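Local atomic coordinates of D-isomer specific 2-hydroxyacid dehydrogenase family protein (Desulfovibrio vulgaris, PDB entry 5TX7), a protein that probably catalyses the NAD-dependent interconversion of D-2-hydroxyacids and 2-oxoacids. Residues V205-P210 with G217-R222; L233-T236 with P240-D243. One frame throughout, in Å; residues are numbered along the deposited sequence.

Contact 1: residues V205-P210 with G217-R222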
loop_
_atom_site.group_PDB
_atom_site.type_symbol
_atom_site.label_atom_id
_atom_site.label_comp_id
_atom_site.label_asym_id
_atom_site.label_seq_id
_atom_site.Cartn_x
_atom_site.Cartn_y
_atom_site.Cartn_z
ATOM N N VAL A 205 3.275 -10.843 10.853
ATOM C CA VAL A 205 4.193 -10.419 11.883
ATOM C C VAL A 205 5.060 -9.312 11.320
ATOM O O VAL A 205 5.686 -9.525 10.295
ATOM C CB VAL A 205 5.128 -11.575 12.305
ATOM C CG1 VAL A 205 6.235 -11.064 13.226
ATOM C CG2 VAL A 205 4.339 -12.623 13.047
ATOM N N SER A 206 5.137 -8.173 12.020
ATOM C CA SER A 206 6.047 -7.102 11.671
ATOM C C SER A 206 7.022 -6.776 12.800
ATOM O O SER A 206 6.605 -6.605 13.943
ATOM C CB SER A 206 5.261 -5.854 11.319
ATOM O OG SER A 206 6.136 -4.868 10.759
ATOM N N LEU A 207 8.312 -6.632 12.470
ATOM C CA LEU A 207 9.373 -6.428 13.466
ATOM C C LEU A 207 9.717 -4.961 13.667
ATOM O O LEU A 207 9.967 -4.234 12.701
ATOM C CB LEU A 207 10.635 -7.190 13.056
ATOM C CG LEU A 207 10.476 -8.701 12.815
ATOM C CD1 LEU A 207 11.852 -9.329 12.617
ATOM C CD2 LEU A 207 9.723 -9.421 13.929
ATOM N N HIS A 208 9.728 -4.529 14.930
ATOM C CA HIS A 208 9.941 -3.121 15.297
ATOM C C HIS A 208 10.734 -2.958 16.594
ATOM O O HIS A 208 10.468 -2.050 17.387
ATOM C CB HIS A 208 8.587 -2.412 15.415
ATOM C CG HIS A 208 7.816 -2.422 14.145
ATOM N ND1 HIS A 208 8.124 -1.576 13.103
ATOM C CD2 HIS A 208 6.829 -3.230 13.699
ATOM C CE1 HIS A 208 7.329 -1.827 12.084
ATOM N NE2 HIS A 208 6.531 -2.831 12.421
ATOM N N CYS A 209 11.720 -3.828 16.779
ATOM C CA CYS A 209 12.508 -3.893 18.002
ATOM C C CYS A 209 13.992 -3.702 17.689
ATOM O O CYS A 209 14.446 -4.006 16.578
ATOM C CB CYS A 209 12.294 -5.228 18.726
ATOM S SG CYS A 209 12.606 -6.719 17.742
ATOM N N PRO A 210 14.756 -3.177 18.665
ATOM C CA PRO A 210 16.188 -3.022 18.414
ATOM C C PRO A 210 16.915 -4.368 18.418
ATOM O O PRO A 210 16.438 -5.320 19.046
ATOM C CB PRO A 210 16.666 -2.116 19.554
ATOM C CG PRO A 210 15.590 -2.121 20.582
ATOM C CD PRO A 210 14.366 -2.777 20.028
ATOM N N GLY A 217 18.296 -13.358 16.135
ATOM C CA GLY A 217 17.688 -14.610 15.694
ATOM C C GLY A 217 16.346 -14.900 16.330
ATOM O O GLY A 217 15.999 -16.063 16.586
ATOM N N LEU A 218 15.596 -13.833 16.581
ATOM C CA LEU A 218 14.254 -13.901 17.167
ATOM C C LEU A 218 13.320 -14.733 16.297
ATOM O O LEU A 218 12.635 -15.625 16.785
ATOM C CB LEU A 218 13.727 -12.470 17.316
ATOM C CG LEU A 218 12.399 -12.069 17.886
ATOM C CD1 LEU A 218 12.555 -10.637 18.390
ATOM C CD2 LEU A 218 11.301 -12.156 16.844
ATOM N N VAL A 219 13.292 -14.411 15.004
ATOM C CA VAL A 219 12.522 -15.174 14.027
ATOM C C VAL A 219 13.360 -16.387 13.597
ATOM O O VAL A 219 14.138 -16.333 12.622
ATOM C CB VAL A 219 12.118 -14.313 12.824
ATOM C CG1 VAL A 219 11.256 -15.121 11.845
ATOM C CG2 VAL A 219 11.381 -13.065 13.323
ATOM N N ASP A 220 13.201 -17.466 14.365
ATOM C CA ASP A 220 13.937 -18.706 14.154
ATOM C C ASP A 220 13.008 -19.819 13.691
ATOM O O ASP A 220 11.784 -19.651 13.665
ATOM C CB ASP A 220 14.725 -19.099 15.421
ATOM C CG ASP A 220 13.851 -19.332 16.660
ATOM O OD1 ASP A 220 12.603 -19.217 16.603
ATOM O OD2 ASP A 220 14.447 -19.629 17.722
ATOM N N ALA A 221 13.610 -20.955 13.344
ATOM C CA ALA A 221 12.878 -22.131 12.871
ATOM C C ALA A 221 11.703 -22.516 13.758
ATOM O O ALA A 221 10.660 -22.874 13.228
ATOM C CB ALA A 221 13.825 -23.325 12.707
ATOM N N ARG A 222 11.876 -22.421 15.086
ATOM C CA ARG A 222 10.850 -22.814 16.065
ATOM C C ARG A 222 9.615 -21.920 16.062
ATOM O O ARG A 222 8.491 -22.426 16.078
ATOM C CB ARG A 222 11.413 -22.845 17.493
ATOM C CG ARG A 222 10.416 -23.353 18.547
ATOM C CD ARG A 222 10.957 -23.243 19.962
ATOM N NE ARG A 222 11.358 -21.873 20.277
ATOM C CZ ARG A 222 10.597 -20.935 20.849
ATOM N NH1 ARG A 222 11.118 -19.730 21.037
ATOM N NH2 ARG A 222 9.349 -21.166 21.247
#

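Contact 2: residues L233-T236 with P240-D243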
loop_
_atom_site.group_PDB
_atom_site.type_symbol
_atom_site.label_atom_id
_atom_site.label_comp_id
_atom_site.label_asym_id
_atom_site.label_seq_id
_atom_site.Cartn_x
_atom_site.Cartn_y
_atom_site.Cartn_z
ATOM N N LEU A 233 5.577 -12.394 6.915
ATOM C CA LEU A 233 6.608 -11.749 7.752
ATOM C C LEU A 233 7.114 -10.455 7.107
ATOM O O LEU A 233 7.408 -10.423 5.912
ATOM C CB LEU A 233 7.788 -12.703 7.934
ATOM C CG LEU A 233 8.963 -12.184 8.768
ATOM C CD1 LEU A 233 8.553 -11.898 10.206
ATOM C CD2 LEU A 233 10.110 -13.162 8.699
ATOM N N ILE A 234 7.214 -9.389 7.895
ATOM C CA ILE A 234 7.716 -8.096 7.414
ATOM C C ILE A 234 8.828 -7.670 8.346
ATOM O O ILE A 234 8.661 -7.721 9.574
ATOM C CB ILE A 234 6.634 -6.984 7.438
ATOM C CG1 ILE A 234 5.346 -7.417 6.710
ATOM C CG2 ILE A 234 7.171 -5.705 6.806
ATOM C CD1 ILE A 234 5.485 -7.611 5.202
ATOM N N ASN A 235 9.943 -7.223 7.779
ATOM C CA ASN A 235 11.075 -6.754 8.569
ATOM C C ASN A 235 11.670 -5.479 7.975
ATOM O O ASN A 235 12.400 -5.524 6.975
ATOM C CB ASN A 235 12.140 -7.821 8.632
ATOM C CG ASN A 235 13.306 -7.441 9.531
ATOM O OD1 ASN A 235 13.156 -6.684 10.472
ATOM N ND2 ASN A 235 14.472 -8.006 9.258
ATOM N N THR A 236 11.336 -4.353 8.598
ATOM C CA THR A 236 11.932 -3.062 8.289
ATOM C C THR A 236 12.879 -2.612 9.423
ATOM O O THR A 236 13.311 -1.452 9.439
ATOM C CB THR A 236 10.837 -1.992 8.157
ATOM O OG1 THR A 236 10.082 -1.952 9.368
ATOM C CG2 THR A 236 9.893 -2.309 7.016
ATOM N N PRO A 240 19.774 -9.123 11.303
ATOM C CA PRO A 240 20.047 -10.223 12.238
ATOM C C PRO A 240 18.922 -10.600 13.210
ATOM O O PRO A 240 19.085 -11.536 13.988
ATOM C CB PRO A 240 21.308 -9.749 12.997
ATOM C CG PRO A 240 21.958 -8.779 12.090
ATOM C CD PRO A 240 20.812 -8.077 11.384
ATOM N N LEU A 241 17.792 -9.908 13.168
ATOM C CA LEU A 241 16.589 -10.372 13.858
ATOM C C LEU A 241 16.060 -11.707 13.305
ATOM O O LEU A 241 15.337 -12.406 14.004
ATOM C CB LEU A 241 15.492 -9.294 13.820
ATOM C CG LEU A 241 15.759 -7.991 14.555
ATOM C CD1 LEU A 241 14.606 -7.033 14.337
ATOM C CD2 LEU A 241 15.962 -8.229 16.038
ATOM N N LEU A 242 16.429 -12.061 12.076
ATOM C CA LEU A 242 16.003 -13.320 11.441
ATOM C C LEU A 242 17.112 -14.342 11.364
ATOM O O LEU A 242 18.272 -13.969 11.202
ATOM C CB LEU A 242 15.634 -13.065 9.979
ATOM C CG LEU A 242 14.697 -11.979 9.554
ATOM C CD1 LEU A 242 14.448 -12.107 8.058
ATOM C CD2 LEU A 242 13.443 -12.199 10.342
ATOM N N ASP A 243 16.735 -15.622 11.423
ATOM C CA ASP A 243 17.575 -16.706 10.901
ATOM C C ASP A 243 17.179 -16.822 9.430
ATOM O O ASP A 243 16.117 -17.361 9.102
ATOM C CB ASP A 243 17.335 -18.015 11.672
ATOM C CG ASP A 243 18.102 -19.220 11.079
ATOM O OD1 ASP A 243 18.818 -19.080 10.066
ATOM O OD2 ASP A 243 17.986 -20.335 11.630
#

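Contact 1: residues V205-P210 with G217-R222
L218 meets the end of strand 204-207 and the loop just after it, one methyl for each. CD1 rests on the sulfur of C209, 4.0 Å from L218 CD1 to C209 SG. The other methyl stands farther off, with L218 CD2 4.3 Å from L207 CD2. C209 can offer its sulfur here because chi1 is 55°, which places SG between its own backbone N and carbonyl carbon. At V219 a single methyl does the work: V219 CG2 lies 3.8 Å from L207 CD1 and 4.0 Å from L207 CD2, so it nestles against the fork of the leucine as the two side chains cross obliquely. The chain bends sharply at this valine in an inverse gamma turn, closed by a weak bond from D220 N to L218 O. That bend takes the backbone away from the strand. D220 then becomes the N-cap of helix 221-225, its OD1 accepting the N-H of R223, and R222 reaches D196 in a salt bridge. No hydrogen bond spans the two segments, and the join is wholly apolar. Strand 150-154 flanks it through V154, which touches L207, C209 and L218; F199 of helix 195-201 packs on L218 and V219, and N235 of strand 231-235 lies beside L207.

Contact 2: residues L233-T236 with P240-D243
N235, the last residue of strand 231-235, turns its side chain toward the L241-L242 pair, which meets its amide at both ends. CB starts the side chain in that direction, and with chi1 at -176° CG stands anti to the backbone N, beside the carbonyl carbon, which sets the amide against L241 and L242. CG itself only divides the group into its two branches. On one, the oxygen lies against a leucine methyl, 4.1 Å from N235 OD1 to L241 CD1, and also accepts the N-H of A237. On the other, the nitrogen faces the branch point of the next leucine, 4.0 Å from N235 ND2 to L242 CG, and donates to the carbonyl oxygen of R238. Each end of the buried amide thus has a polar partner in the turn despite its apolar surroundings, a pattern consistent with the modelled flip.

Two residues earlier on the strand, L233 runs antiparallel alongside L242, and the two touch through methyls, 3.8 Å from L233 CD2 to L242 CD2. L261 of strand 256-261 also touches L242. D243 follows as the N-cap of helix 244-253, its OD1 making a weak bond to the N-H of R245.

The run from N235 through A237 and R238 to L241, L242 and D243 matches a signature sequence of D-isomer specific 2-hydroxyacid dehydrogenases. It forms the connection between strand 231-235 and helix 244-253, at the carboxyl end of a parallel strand in their Rossmann-type NAD-binding domain.

Contact 1 closes before contact 2 opens along the chain, yet their centres lie about 5 Å apart. Strands 204-207 and 231-235 are parallel neighbours in the seven-stranded sheet, joined by helix 221-225 in a beta-alpha-beta unit, and V205 O probably bonds to I234 N at 2.8 Å. The loops beyond them also meet: G217 N probably bonds to P240 O, and V219 packs on L242. The two contacts thus form one packed, largely apolar region at the carboxyl ends of adjacent strands of the NAD-binding domain, the part of the fold where Rossmann-type enzymes generally receive their dinucleotide.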